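Local structure of regulatory protein YycH-like domain-containing protein (Eubacterium rectale, 5COZ) at residues A[75-80]-A[94-99]; A[81-86]-A[125-130]; A[243-248]-A[253-258]; A[170-175]-A[212-217]. The protein is of unknown function but has a YycH-like domain and is probably a lipoprotein, perhaps with a regulatory role at the cell envelope. All coordinates share one frame; numbering follows the deposited sequence. Where two conformers were deposited one is given.

In the fold
All four contacts lie in one part of the fold, where helices 73-87 and 165-178 pack on a nine-stranded antiparallel sheet. Interactions 1 and 2 share helix 73-87, and their centres are 11 Å apart. Their segments alternate along the chain. Interaction 4 closes next, and interaction 3, the hairpin, comes last. Interaction 3 lies between interactions 2 and 4 in the sheet: strand 252-258 pairs with strand 125-128 of interaction 2, and strand 244-249 pairs with strand 211-220 of interaction 4. Its centre is 9 Å from that of interaction 2 and 7 Å from that of interaction 4. Interactions 1 and 4 do not touch. Together they tie both helices to one continuous sheet.

Interaction 1: residues A[75-80]-A[94-99]; sequences KCYDLM and CVQSHR
Tyr77 on helix 73-87 meets Gln96 on strand 95-101 by side chains alone. This is a surface contact between a helix and the antiparallel sheet it packs on. The backbones stay well apart, with the CA atoms of the two residues 10.8 Å from each other. The link therefore depends on two long side chains. The Gln96 side chain sets out from CB toward the helix. Its CG is anti to the backbone N (chi1 -177°), and the chain then bends at chi2. This bend brings NE2 to the phenol oxygen. CG lies 3.8 Å from Tyr77 OH, and CD is at 3.7 Å from the same oxygen. At the tip, NE2 donates to Tyr77 OH. This hydrogen bond is weak, since its N-H...O angle is only 127°. NE2 arrives at the edge of the Tyr77 ring, near the ring plane. The amide plane is turned 49° from the ring plane, and the two side chains cross at about a right angle. Trp109 of strand 104-111 lies beside both residues: its ring meets that of Tyr77 edge-to-face, and Gln96 touches it too. The polar link thus reaches strand 95-101, which pairs with strand 104-111. The NE2 to OH distance is 2.9 Å, and the nearest ring carbon, Tyr77 CZ, is 4.1 Å from Gln96 NE2.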
loop_
_atom_site.group_PDB
_atom_site.type_symbol
_atom_site.label_atom_id
_atom_site.label_comp_id
_atom_site.label_asym_id
_atom_site.label_seq_id
_atom_site.Cartn_x
_atom_site.Cartn_y
_atom_site.Cartn_z
ATOM N N LYS A 75 -26.101 0.483 -0.123
ATOM C CA LYS A 75 -24.756 0.383 0.430
ATOM C C LYS A 75 -23.842 1.414 -0.187
ATOM O O LYS A 75 -22.975 1.968 0.490
ATOM C CB LYS A 75 -24.161 -1.015 0.171
ATOM C CG LYS A 75 -24.739 -2.124 1.025
ATOM C CD LYS A 75 -24.047 -3.427 0.639
ATOM C CE LYS A 75 -24.259 -4.511 1.650
ATOM N NZ LYS A 75 -23.627 -5.786 1.211
ATOM N N CYS A 76 -24.013 1.647 -1.509
ATOM C CA CYS A 76 -23.205 2.616 -2.225
ATOM C C CYS A 76 -23.421 4.010 -1.640
ATOM O O CYS A 76 -22.460 4.739 -1.370
ATOM C CB CYS A 76 -23.566 2.585 -3.699
ATOM S SG CYS A 76 -22.519 3.664 -4.686
ATOM N N TYR A 77 -24.695 4.396 -1.469
ATOM C CA TYR A 77 -25.011 5.716 -0.957
ATOM C C TYR A 77 -24.587 5.854 0.500
ATOM O O TYR A 77 -24.196 6.955 0.902
ATOM C CB TYR A 77 -26.505 6.038 -1.148
ATOM C CG TYR A 77 -26.849 6.544 -2.540
ATOM C CD1 TYR A 77 -26.455 5.836 -3.683
ATOM C CD2 TYR A 77 -27.621 7.689 -2.716
ATOM C CE1 TYR A 77 -26.795 6.276 -4.960
ATOM C CE2 TYR A 77 -27.999 8.121 -3.988
ATOM C CZ TYR A 77 -27.575 7.409 -5.107
ATOM O OH TYR A 77 -27.964 7.842 -6.350
ATOM N N ASP A 78 -24.639 4.755 1.267
ATOM C CA ASP A 78 -24.142 4.800 2.651
ATOM C C ASP A 78 -22.637 5.129 2.662
ATOM O O ASP A 78 -22.198 5.939 3.477
ATOM C CB ASP A 78 -24.409 3.469 3.369
ATOM C CG ASP A 78 -25.869 3.235 3.721
ATOM O OD1 ASP A 78 -26.640 4.229 3.778
ATOM O OD2 ASP A 78 -26.222 2.079 4.020
ATOM N N LEU A 79 -21.866 4.522 1.733
ATOM C CA LEU A 79 -20.445 4.816 1.630
ATOM C C LEU A 79 -20.257 6.288 1.180
ATOM O O LEU A 79 -19.419 7.023 1.732
ATOM C CB LEU A 79 -19.798 3.844 0.658
ATOM C CG LEU A 79 -18.300 4.089 0.385
ATOM C CD1 LEU A 79 -17.484 4.097 1.693
ATOM C CD2 LEU A 79 -17.766 3.046 -0.623
HETATM N N MSE A 80 -21.067 6.743 0.207
HETATM C CA MSE A 80 -21.026 8.109 -0.250
HETATM C C MSE A 80 -21.181 9.089 0.940
HETATM O O MSE A 80 -20.453 10.073 1.005
HETATM C CB MSE A 80 -22.105 8.373 -1.341
HETATM C CG MSE A 80 -22.179 9.853 -1.775
HETATM SE SE MSE A 80 -23.334 10.961 -0.634
HETATM C CE MSE A 80 -25.056 10.050 -1.051
ATOM N N CYS A 94 -24.525 19.396 -4.663
ATOM C CA CYS A 94 -23.920 18.357 -5.499
ATOM C C CYS A 94 -24.829 17.870 -6.580
ATOM O O CYS A 94 -26.052 17.839 -6.369
ATOM C CB CYS A 94 -23.488 17.189 -4.634
ATOM S SG CYS A 94 -21.902 17.456 -3.853
ATOM N N VAL A 95 -24.250 17.427 -7.704
ATOM C CA VAL A 95 -24.944 16.807 -8.813
ATOM C C VAL A 95 -24.533 15.347 -8.863
ATOM O O VAL A 95 -23.335 15.023 -8.932
ATOM C CB VAL A 95 -24.667 17.528 -10.164
ATOM C CG1 VAL A 95 -25.391 16.837 -11.320
ATOM C CG2 VAL A 95 -25.081 19.000 -10.093
ATOM N N GLN A 96 -25.516 14.458 -8.837
ATOM C CA GLN A 96 -25.282 13.040 -8.932
ATOM C C GLN A 96 -25.306 12.625 -10.411
ATOM O O GLN A 96 -26.117 13.129 -11.201
ATOM C CB GLN A 96 -26.355 12.270 -8.114
ATOM C CG GLN A 96 -26.210 10.734 -8.063
ATOM C CD GLN A 96 -26.876 9.944 -9.200
ATOM O OE1 GLN A 96 -27.245 10.479 -10.259
ATOM N NE2 GLN A 96 -27.078 8.648 -8.986
ATOM N N SER A 97 -24.450 11.681 -10.770
ATOM C CA SER A 97 -24.489 11.023 -12.075
ATOM C C SER A 97 -24.176 9.557 -11.904
ATOM O O SER A 97 -23.643 9.128 -10.871
ATOM C CB SER A 97 -23.611 11.698 -13.127
ATOM O OG SER A 97 -22.288 11.880 -12.677
ATOM N N HIS A 98 -24.598 8.752 -12.877
ATOM C CA HIS A 98 -24.447 7.314 -12.830
ATOM C C HIS A 98 -24.265 6.734 -14.240
ATOM O O HIS A 98 -24.927 7.183 -15.186
ATOM C CB HIS A 98 -25.697 6.703 -12.163
ATOM C CG HIS A 98 -25.827 5.230 -12.342
ATOM N ND1 HIS A 98 -26.731 4.690 -13.249
ATOM C CD2 HIS A 98 -25.119 4.224 -11.778
ATOM C CE1 HIS A 98 -26.566 3.380 -13.172
ATOM N NE2 HIS A 98 -25.596 3.054 -12.320
ATOM N N ARG A 99 -23.386 5.722 -14.359
ATOM C CA ARG A 99 -23.133 4.961 -15.590
ATOM C C ARG A 99 -23.033 3.495 -15.271
ATOM O O ARG A 99 -22.625 3.135 -14.162
ATOM C CB ARG A 99 -21.783 5.355 -16.262
ATOM C CG ARG A 99 -21.492 6.816 -16.392
ATOM C CD ARG A 99 -20.344 7.031 -17.356
ATOM N NE ARG A 99 -19.062 6.482 -16.918
ATOM C CZ ARG A 99 -18.208 7.114 -16.127
ATOM N NH1 ARG A 99 -18.546 8.273 -15.565
ATOM N NH2 ARG A 99 -17.024 6.580 -15.860
#

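Interaction 2: residues A[81-86]-A[125-130]; sequences EKLAKA and ALAETH
The backbones of helix 73-87 and strand 125-128 come closest at Leu83 and Ala127, whose CA atoms are 6.1 Å apart. This is a helix packed on the face of an antiparallel sheet, and the small alanines allow the close approach. The contact is wholly apolar and buried. Leu83 carries the helix side. Ala125 and Ala127 carry the strand side, and their methyl groups point toward the helix, as alternate residues of a strand do. Leu126, between them, points to the other face of the sheet. The Leu83 CG is anti to the carbonyl carbon (chi1 -65°). This turn, together with chi2, directs CD1 to Ala125 and keeps CD2 near Ala127. Leu83 CD1 is 4.1 Å from Ala125 CB. Leu83 CD2 approaches Ala127 CB at 4.2 Å. Leu256 of the adjoining strand 252-258 and Ile118 of strand 116-120 also touch Leu83, placing it over three strands. Past the contact, Thr129 is the N-cap of helix 130-137, and its OG1 bonds to Gly132 N. The closest approach between the segments' side chains joins two CB atoms: Leu83 CB stands 3.8 Å from Ala127 CB.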
loop_
_atom_site.group_PDB
_atom_site.type_symbol
_atom_site.label_atom_id
_atom_site.label_comp_id
_atom_site.label_asym_id
_atom_site.label_seq_id
_atom_site.Cartn_x
_atom_site.Cartn_y
_atom_site.Cartn_z
ATOM N N GLU A 81 -22.134 8.842 1.856
ATOM C CA GLU A 81 -22.330 9.797 2.944
ATOM C C GLU A 81 -21.133 9.828 3.874
ATOM O O GLU A 81 -20.785 10.911 4.331
ATOM C CB GLU A 81 -23.600 9.480 3.743
ATOM C CG GLU A 81 -24.867 9.665 2.928
ATOM C CD GLU A 81 -26.066 9.847 3.836
ATOM O OE1 GLU A 81 -26.089 10.833 4.615
ATOM O OE2 GLU A 81 -26.980 8.990 3.776
ATOM N N LYS A 82 -20.501 8.663 4.118
ATOM C CA LYS A 82 -19.309 8.636 4.978
ATOM C C LYS A 82 -18.176 9.401 4.302
ATOM O O LYS A 82 -17.503 10.193 4.961
ATOM C CB LYS A 82 -18.893 7.212 5.283
ATOM C CG LYS A 82 -19.909 6.470 6.138
ATOM C CD LYS A 82 -19.496 5.015 6.250
ATOM C CE LYS A 82 -20.393 4.199 7.144
ATOM N NZ LYS A 82 -21.677 3.865 6.479
ATOM N N LEU A 83 -18.004 9.225 2.973
ATOM C CA LEU A 83 -16.972 9.969 2.249
ATOM C C LEU A 83 -17.270 11.458 2.209
ATOM O O LEU A 83 -16.341 12.265 2.313
ATOM C CB LEU A 83 -16.818 9.439 0.828
ATOM C CG LEU A 83 -16.306 8.000 0.734
ATOM C CD1 LEU A 83 -16.425 7.493 -0.682
ATOM C CD2 LEU A 83 -14.848 7.888 1.222
ATOM N N ALA A 84 -18.557 11.847 2.040
ATOM C CA ALA A 84 -18.958 13.247 2.027
ATOM C C ALA A 84 -18.685 13.900 3.390
ATOM O O ALA A 84 -18.252 15.051 3.410
ATOM C CB ALA A 84 -20.449 13.368 1.666
ATOM N N LYS A 85 -18.891 13.160 4.506
ATOM C CA LYS A 85 -18.593 13.691 5.852
ATOM C C LYS A 85 -17.083 13.978 5.964
ATOM O O LYS A 85 -16.666 15.061 6.389
ATOM C CB LYS A 85 -19.043 12.696 6.937
ATOM C CG LYS A 85 -18.845 13.211 8.370
ATOM C CD LYS A 85 -18.837 12.070 9.374
ATOM C CE LYS A 85 -18.512 12.508 10.788
ATOM N NZ LYS A 85 -17.070 12.828 10.963
ATOM N N ALA A 86 -16.266 13.015 5.505
ATOM C CA ALA A 86 -14.807 13.137 5.567
ATOM C C ALA A 86 -14.274 14.385 4.841
ATOM O O ALA A 86 -13.461 15.112 5.422
ATOM C CB ALA A 86 -14.176 11.885 4.978
ATOM N N ALA A 125 -13.216 3.573 -4.527
ATOM C CA ALA A 125 -13.988 4.736 -4.142
ATOM C C ALA A 125 -12.998 5.852 -3.919
ATOM O O ALA A 125 -11.932 5.632 -3.321
ATOM C CB ALA A 125 -14.850 4.483 -2.914
ATOM N N LEU A 126 -13.310 7.033 -4.440
ATOM C CA LEU A 126 -12.409 8.167 -4.285
ATOM C C LEU A 126 -13.189 9.416 -3.925
ATOM O O LEU A 126 -14.082 9.809 -4.679
ATOM C CB LEU A 126 -11.619 8.404 -5.590
ATOM C CG LEU A 126 -10.681 9.647 -5.630
ATOM C CD1 LEU A 126 -9.529 9.495 -4.628
ATOM C CD2 LEU A 126 -10.113 9.878 -7.026
ATOM N N ALA A 127 -12.835 10.057 -2.813
ATOM C CA ALA A 127 -13.383 11.354 -2.434
ATOM C C ALA A 127 -12.226 12.358 -2.429
ATOM O O ALA A 127 -11.159 12.056 -1.895
ATOM C CB ALA A 127 -14.067 11.304 -1.076
ATOM N N GLU A 128 -12.396 13.509 -3.044
ATOM C CA GLU A 128 -11.292 14.477 -3.036
ATOM C C GLU A 128 -11.765 15.896 -3.181
ATOM O O GLU A 128 -12.784 16.158 -3.811
ATOM C CB GLU A 128 -10.264 14.168 -4.146
ATOM C CG GLU A 128 -10.810 14.187 -5.566
ATOM C CD GLU A 128 -9.892 13.668 -6.656
ATOM O OE1 GLU A 128 -8.766 13.214 -6.353
ATOM O OE2 GLU A 128 -10.302 13.739 -7.835
ATOM N N THR A 129 -11.010 16.812 -2.582
ATOM C CA THR A 129 -11.182 18.243 -2.799
ATOM C C THR A 129 -10.305 18.595 -3.973
ATOM O O THR A 129 -9.444 17.796 -4.357
ATOM C CB THR A 129 -10.818 19.078 -1.563
ATOM O OG1 THR A 129 -9.398 18.955 -1.345
ATOM C CG2 THR A 129 -11.618 18.696 -0.331
ATOM N N HIS A 130 -10.503 19.796 -4.556
ATOM C CA HIS A 130 -9.654 20.216 -5.663
ATOM C C HIS A 130 -8.167 20.271 -5.209
ATOM O O HIS A 130 -7.297 19.746 -5.894
ATOM C CB HIS A 130 -10.136 21.585 -6.171
ATOM C CG HIS A 130 -9.263 22.181 -7.228
ATOM N ND1 HIS A 130 -9.184 21.630 -8.493
ATOM C CD2 HIS A 130 -8.432 23.249 -7.159
ATOM C CE1 HIS A 130 -8.320 22.381 -9.157
ATOM N NE2 HIS A 130 -7.834 23.360 -8.393
#

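Interaction 3: residues A[243-248]-A[253-258]; sequences HLVIAM and ISFLDI
Ile246 and Leu256 lie side by side and point the same way, a non-hydrogen-bonded pair of the beta hairpin formed by strands 244-249 and 252-258. Packing is tight here: Ile246 CG1 and Leu256 CD1 are 3.3 Å apart. Ile253 crosses Ile246 at a slant on the same face. In the conformer given, Ile253 CD1 is 3.8 Å from Ile246 CG2. Leu244 runs alongside Ile258, and its CD1 lies 3.9 Å from Ile258 CG1.

The other face carries Val245, Ala247, Phe255 and Asp257. The Phe255 CG is anti to the backbone N (chi1 -176°), which slants the ring toward Val245 on the partner strand. The two side chains cross obliquely, and Val245 CG1 comes within 3.9 Å of Phe255 CE1. Backbone bonds hold the register. Val245 and Asp257 exchange two of them, and Ala247 N gives a nearly straight one to Phe255 O (174°). Ser254 and Phe255 both face Ala247, forming a classic beta bulge. Ala247 O accepts from Ser254 N at 2.8 Å, with the donor 37° out of the carbonyl plane.

The hairpin is central in the sheet. Strand 211-220 pairs with one edge and strand 125-128 with the other. Helices 73-87 and 165-178 pack on the face that bears Leu256: Ala86 touches this leucine from the first helix, and Thr175 from the second.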
loop_
_atom_site.group_PDB
_atom_site.type_symbol
_atom_site.label_atom_id
_atom_site.label_comp_id
_atom_site.label_asym_id
_atom_site.label_seq_id
_atom_site.Cartn_x
_atom_site.Cartn_y
_atom_site.Cartn_z
ATOM N N HIS A 243 -3.580 -0.175 -0.307
ATOM C CA HIS A 243 -3.414 0.947 0.605
ATOM C C HIS A 243 -4.654 1.807 0.548
ATOM O O HIS A 243 -5.159 2.141 -0.528
ATOM C CB HIS A 243 -2.112 1.806 0.383
ATOM C CG HIS A 243 -1.776 2.117 -1.045
ATOM N ND1 HIS A 243 -0.526 1.812 -1.569
ATOM C CD2 HIS A 243 -2.499 2.736 -2.007
ATOM C CE1 HIS A 243 -0.535 2.245 -2.816
ATOM N NE2 HIS A 243 -1.686 2.821 -3.127
ATOM N N LEU A 244 -5.146 2.113 1.738
ATOM C CA LEU A 244 -6.230 3.081 1.954
ATOM C C LEU A 244 -5.491 4.425 2.142
ATOM O O LEU A 244 -4.681 4.575 3.088
ATOM C CB LEU A 244 -7.036 2.675 3.208
ATOM C CG LEU A 244 -8.022 3.728 3.760
ATOM C CD1 LEU A 244 -9.145 4.031 2.784
ATOM C CD2 LEU A 244 -8.628 3.252 5.145
ATOM N N VAL A 245 -5.684 5.369 1.182
ATOM C CA VAL A 245 -4.959 6.634 1.191
ATOM C C VAL A 245 -5.834 7.719 1.808
ATOM O O VAL A 245 -6.944 7.935 1.336
ATOM C CB VAL A 245 -4.495 7.017 -0.225
ATOM C CG1 VAL A 245 -3.628 8.286 -0.166
ATOM C CG2 VAL A 245 -3.699 5.878 -0.875
ATOM N N ILE A 246 -5.368 8.332 2.898
ATOM C CA ILE A 246 -6.115 9.409 3.552
ATOM C C ILE A 246 -5.196 10.589 3.667
ATOM O O ILE A 246 -4.174 10.520 4.359
ATOM C CB ILE A 246 -6.636 8.974 4.938
ATOM C CG1 ILE A 246 -7.343 7.574 4.871
ATOM C CG2 ILE A 246 -7.567 10.083 5.507
ATOM C CD1 ILE A 246 -8.073 7.121 6.230
ATOM N N ALA A 247 -5.536 11.670 2.975
ATOM C CA ALA A 247 -4.712 12.884 3.042
ATOM C C ALA A 247 -5.460 13.988 3.727
ATOM O O ALA A 247 -6.698 14.030 3.647
ATOM C CB ALA A 247 -4.308 13.330 1.653
HETATM N N MSE A 248 -4.725 14.906 4.367
HETATM C CA MSE A 248 -5.368 16.050 5.009
HETATM C C MSE A 248 -4.486 17.279 4.957
HETATM O O MSE A 248 -3.257 17.180 4.994
HETATM C CB MSE A 248 -5.745 15.740 6.453
HETATM C CG MSE A 248 -4.567 15.321 7.290
HETATM SE SE MSE A 248 -5.092 14.429 8.911
HETATM C CE MSE A 248 -5.751 12.799 8.256
ATOM N N ILE A 253 -9.631 16.588 5.908
ATOM C CA ILE A 253 -9.405 15.531 4.931
ATOM C C ILE A 253 -9.578 16.114 3.528
ATOM O O ILE A 253 -10.569 16.798 3.275
ATOM C CB ILE A 253 -10.360 14.323 5.177
ATOM C CG1 ILE A 253 -10.280 13.797 6.645
ATOM C CG2 ILE A 253 -10.176 13.192 4.137
ATOM C CD1 ILE A 253 -8.975 13.191 7.075
ATOM N N SER A 254 -8.634 15.850 2.634
ATOM C CA SER A 254 -8.688 16.386 1.281
ATOM C C SER A 254 -8.679 15.307 0.199
ATOM O O SER A 254 -8.900 15.622 -0.963
ATOM C CB SER A 254 -7.478 17.301 1.081
ATOM O OG SER A 254 -6.300 16.514 1.225
ATOM N N PHE A 255 -8.399 14.046 0.557
ATOM C CA PHE A 255 -8.284 12.962 -0.410
ATOM C C PHE A 255 -8.456 11.654 0.315
ATOM O O PHE A 255 -7.824 11.445 1.351
ATOM C CB PHE A 255 -6.890 13.045 -1.083
ATOM C CG PHE A 255 -6.633 12.059 -2.191
ATOM C CD1 PHE A 255 -6.171 10.779 -1.910
ATOM C CD2 PHE A 255 -6.780 12.434 -3.519
ATOM C CE1 PHE A 255 -5.900 9.873 -2.942
ATOM C CE2 PHE A 255 -6.488 11.531 -4.551
ATOM C CZ PHE A 255 -6.030 10.272 -4.251
ATOM N N LEU A 256 -9.343 10.778 -0.195
ATOM C CA LEU A 256 -9.623 9.520 0.450
ATOM C C LEU A 256 -9.827 8.506 -0.649
ATOM O O LEU A 256 -10.791 8.621 -1.413
ATOM C CB LEU A 256 -10.877 9.686 1.344
ATOM C CG LEU A 256 -11.179 8.639 2.392
ATOM C CD1 LEU A 256 -10.039 8.395 3.246
ATOM C CD2 LEU A 256 -12.289 9.127 3.307
ATOM N N ASP A 257 -8.877 7.578 -0.788
ATOM C CA ASP A 257 -8.935 6.583 -1.855
ATOM C C ASP A 257 -8.997 5.194 -1.237
ATOM O O ASP A 257 -8.081 4.775 -0.509
ATOM C CB ASP A 257 -7.710 6.726 -2.780
ATOM C CG ASP A 257 -7.869 6.134 -4.174
ATOM O OD1 ASP A 257 -8.993 5.707 -4.519
ATOM O OD2 ASP A 257 -6.901 6.205 -4.959
ATOM N N ILE A 258 -10.106 4.495 -1.504
ATOM C CA ILE A 258 -10.342 3.172 -0.955
ATOM C C ILE A 258 -10.005 2.144 -2.004
ATOM O O ILE A 258 -10.543 2.201 -3.104
ATOM C CB ILE A 258 -11.806 3.008 -0.496
ATOM C CG1 ILE A 258 -12.245 4.157 0.475
ATOM C CG2 ILE A 258 -12.041 1.610 0.160
ATOM C CD1 ILE A 258 -13.724 4.027 0.906
#

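Interaction 4: residues A[170-175]-A[212-217]; sequences ELAVKT and YVFFMF
Ala172 of helix 165-178 packs on Phe214 and Met216 of strand 211-220, a buried helix-on-sheet contact. The short helix and strand axes pass 9.9 Å apart at an angle of 45°.

One interaction is CH-pi. Ala172 CB sits over one face of the Phe214 ring, 4.2 Å from its centroid and offset toward the rim. The nearest ring atom to Ala172 CB is Phe214 CD1, at 3.9 Å.

The apolar contacts gather at Met216, a selenomethionine with two conformers; what follows holds for the one given. Its CG is anti to the carbonyl carbon (chi1 -46°), and the chain runs on extended to SE. Met216 SE lies 4.1 Å from Ala172 CB. The bend at chi3 sets CE beside Val173, whose side chain crosses at about a right angle. Val173 CG2 is 4.1 Å from Met216 CE. SE also lies near the carbonyl oxygen of Ala172.

Hydrogen bonds stay within the helix. Leu171 O is gripped twice by Thr175, through N and through OG1, from opposite faces of its plane. Thr175 OG1 donates to Leu171 O at 2.7 Å, one turn back.

Ala168 and Glu169, earlier in helix 165-178, also touch Phe214. Strand 211-220 lies between strands 188-192 and 244-249, and Met216 touches Ile246 of the latter.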
loop_
_atom_site.group_PDB
_atom_site.type_symbol
_atom_site.label_atom_id
_atom_site.label_comp_id
_atom_site.label_asym_id
_atom_site.label_seq_id
_atom_site.Cartn_x
_atom_site.Cartn_y
_atom_site.Cartn_z
ATOM N N GLU A 170 -4.498 10.394 14.493
ATOM C CA GLU A 170 -5.742 10.126 15.215
ATOM C C GLU A 170 -6.956 10.354 14.308
ATOM O O GLU A 170 -7.901 9.558 14.336
ATOM C CB GLU A 170 -5.824 10.996 16.473
ATOM C CG GLU A 170 -4.885 10.507 17.566
ATOM C CD GLU A 170 -4.664 11.392 18.781
ATOM O OE1 GLU A 170 -5.100 12.565 18.766
ATOM O OE2 GLU A 170 -4.012 10.918 19.740
ATOM N N LEU A 171 -6.922 11.401 13.448
ATOM C CA LEU A 171 -8.017 11.642 12.519
ATOM C C LEU A 171 -8.073 10.548 11.431
ATOM O O LEU A 171 -9.162 10.109 11.051
ATOM C CB LEU A 171 -7.877 13.035 11.891
ATOM C CG LEU A 171 -8.948 13.453 10.881
ATOM C CD1 LEU A 171 -10.381 13.315 11.448
ATOM C CD2 LEU A 171 -8.664 14.854 10.368
ATOM N N ALA A 172 -6.903 10.096 10.946
ATOM C CA ALA A 172 -6.890 9.025 9.926
ATOM C C ALA A 172 -7.472 7.710 10.509
ATOM O O ALA A 172 -8.292 7.065 9.859
ATOM C CB ALA A 172 -5.475 8.809 9.424
ATOM N N VAL A 173 -7.118 7.388 11.784
ATOM C CA VAL A 173 -7.582 6.167 12.468
ATOM C C VAL A 173 -9.104 6.256 12.693
ATOM O O VAL A 173 -9.833 5.293 12.434
ATOM C CB VAL A 173 -6.771 5.981 13.784
ATOM C CG1 VAL A 173 -7.452 4.973 14.723
ATOM C CG2 VAL A 173 -5.333 5.549 13.481
ATOM N N LYS A 174 -9.579 7.434 13.121
ATOM C CA LYS A 174 -11.007 7.682 13.345
ATOM C C LYS A 174 -11.780 7.545 12.021
ATOM O O LYS A 174 -12.850 6.937 12.000
ATOM C CB LYS A 174 -11.202 9.077 13.970
ATOM C CG LYS A 174 -12.650 9.500 14.197
ATOM C CD LYS A 174 -12.680 10.996 14.534
ATOM C CE LYS A 174 -14.073 11.576 14.613
ATOM N NZ LYS A 174 -14.726 11.263 15.908
ATOM N N THR A 175 -11.192 8.017 10.902
ATOM C CA THR A 175 -11.858 7.933 9.592
ATOM C C THR A 175 -11.955 6.477 9.111
ATOM O O THR A 175 -12.999 6.069 8.611
ATOM C CB THR A 175 -11.127 8.815 8.570
ATOM O OG1 THR A 175 -11.078 10.149 9.092
ATOM C CG2 THR A 175 -11.824 8.839 7.212
ATOM N N TYR A 212 -0.628 16.120 4.745
ATOM C CA TYR A 212 -0.172 14.822 5.238
ATOM C C TYR A 212 -0.861 13.741 4.426
ATOM O O TYR A 212 -2.064 13.872 4.181
ATOM C CB TYR A 212 -0.600 14.601 6.692
ATOM C CG TYR A 212 0.130 15.377 7.749
ATOM C CD1 TYR A 212 1.496 15.182 7.968
ATOM C CD2 TYR A 212 -0.556 16.227 8.604
ATOM C CE1 TYR A 212 2.159 15.835 9.000
ATOM C CE2 TYR A 212 0.091 16.864 9.660
ATOM C CZ TYR A 212 1.449 16.659 9.861
ATOM O OH TYR A 212 2.086 17.311 10.896
ATOM N N VAL A 213 -0.168 12.672 4.058
ATOM C CA VAL A 213 -0.794 11.535 3.381
ATOM C C VAL A 213 -0.512 10.290 4.189
ATOM O O VAL A 213 0.653 9.907 4.341
ATOM C CB VAL A 213 -0.314 11.357 1.924
ATOM C CG1 VAL A 213 -0.888 10.068 1.301
ATOM C CG2 VAL A 213 -0.693 12.563 1.069
ATOM N N PHE A 214 -1.566 9.646 4.689
ATOM C CA PHE A 214 -1.397 8.358 5.340
ATOM C C PHE A 214 -1.724 7.244 4.411
ATOM O O PHE A 214 -2.701 7.324 3.666
ATOM C CB PHE A 214 -2.340 8.221 6.544
ATOM C CG PHE A 214 -1.893 9.084 7.687
ATOM C CD1 PHE A 214 -2.325 10.405 7.799
ATOM C CD2 PHE A 214 -1.100 8.560 8.695
ATOM C CE1 PHE A 214 -1.910 11.202 8.877
ATOM C CE2 PHE A 214 -0.662 9.362 9.757
ATOM C CZ PHE A 214 -1.078 10.674 9.841
ATOM N N PHE A 215 -0.930 6.172 4.492
ATOM C CA PHE A 215 -1.265 4.892 3.903
ATOM C C PHE A 215 -1.634 3.987 5.030
ATOM O O PHE A 215 -0.816 3.735 5.900
ATOM C CB PHE A 215 -0.118 4.233 3.095
ATOM C CG PHE A 215 0.196 4.746 1.719
ATOM C CD1 PHE A 215 -0.319 5.965 1.267
ATOM C CD2 PHE A 215 1.001 4.009 0.862
ATOM C CE1 PHE A 215 0.033 6.461 -0.008
ATOM C CE2 PHE A 215 1.312 4.483 -0.421
ATOM C CZ PHE A 215 0.824 5.695 -0.847
HETATM N N MSE A 216 -2.877 3.514 5.008
HETATM C CA MSE A 216 -3.333 2.500 5.961
HETATM C C MSE A 216 -3.556 1.228 5.193
HETATM O O MSE A 216 -3.741 1.256 3.981
HETATM C CB MSE A 216 -4.579 2.937 6.698
HETATM C CG MSE A 216 -4.419 4.355 7.177
HETATM SE SE MSE A 216 -5.976 4.998 8.027
HETATM C CE MSE A 216 -5.524 4.535 9.556
ATOM N N PHE A 217 -3.466 0.086 5.885
ATOM C CA PHE A 217 -3.485 -1.175 5.192
ATOM C C PHE A 217 -4.619 -2.089 5.631
ATOM O O PHE A 217 -4.540 -2.725 6.672
ATOM C CB PHE A 217 -2.115 -1.861 5.396
ATOM C CG PHE A 217 -0.966 -0.957 5.003
ATOM C CD1 PHE A 217 -0.735 -0.641 3.667
ATOM C CD2 PHE A 217 -0.198 -0.318 5.976
ATOM C CE1 PHE A 217 0.270 0.259 3.309
ATOM C CE2 PHE A 217 0.818 0.580 5.619
ATOM C CZ PHE A 217 1.062 0.847 4.285
#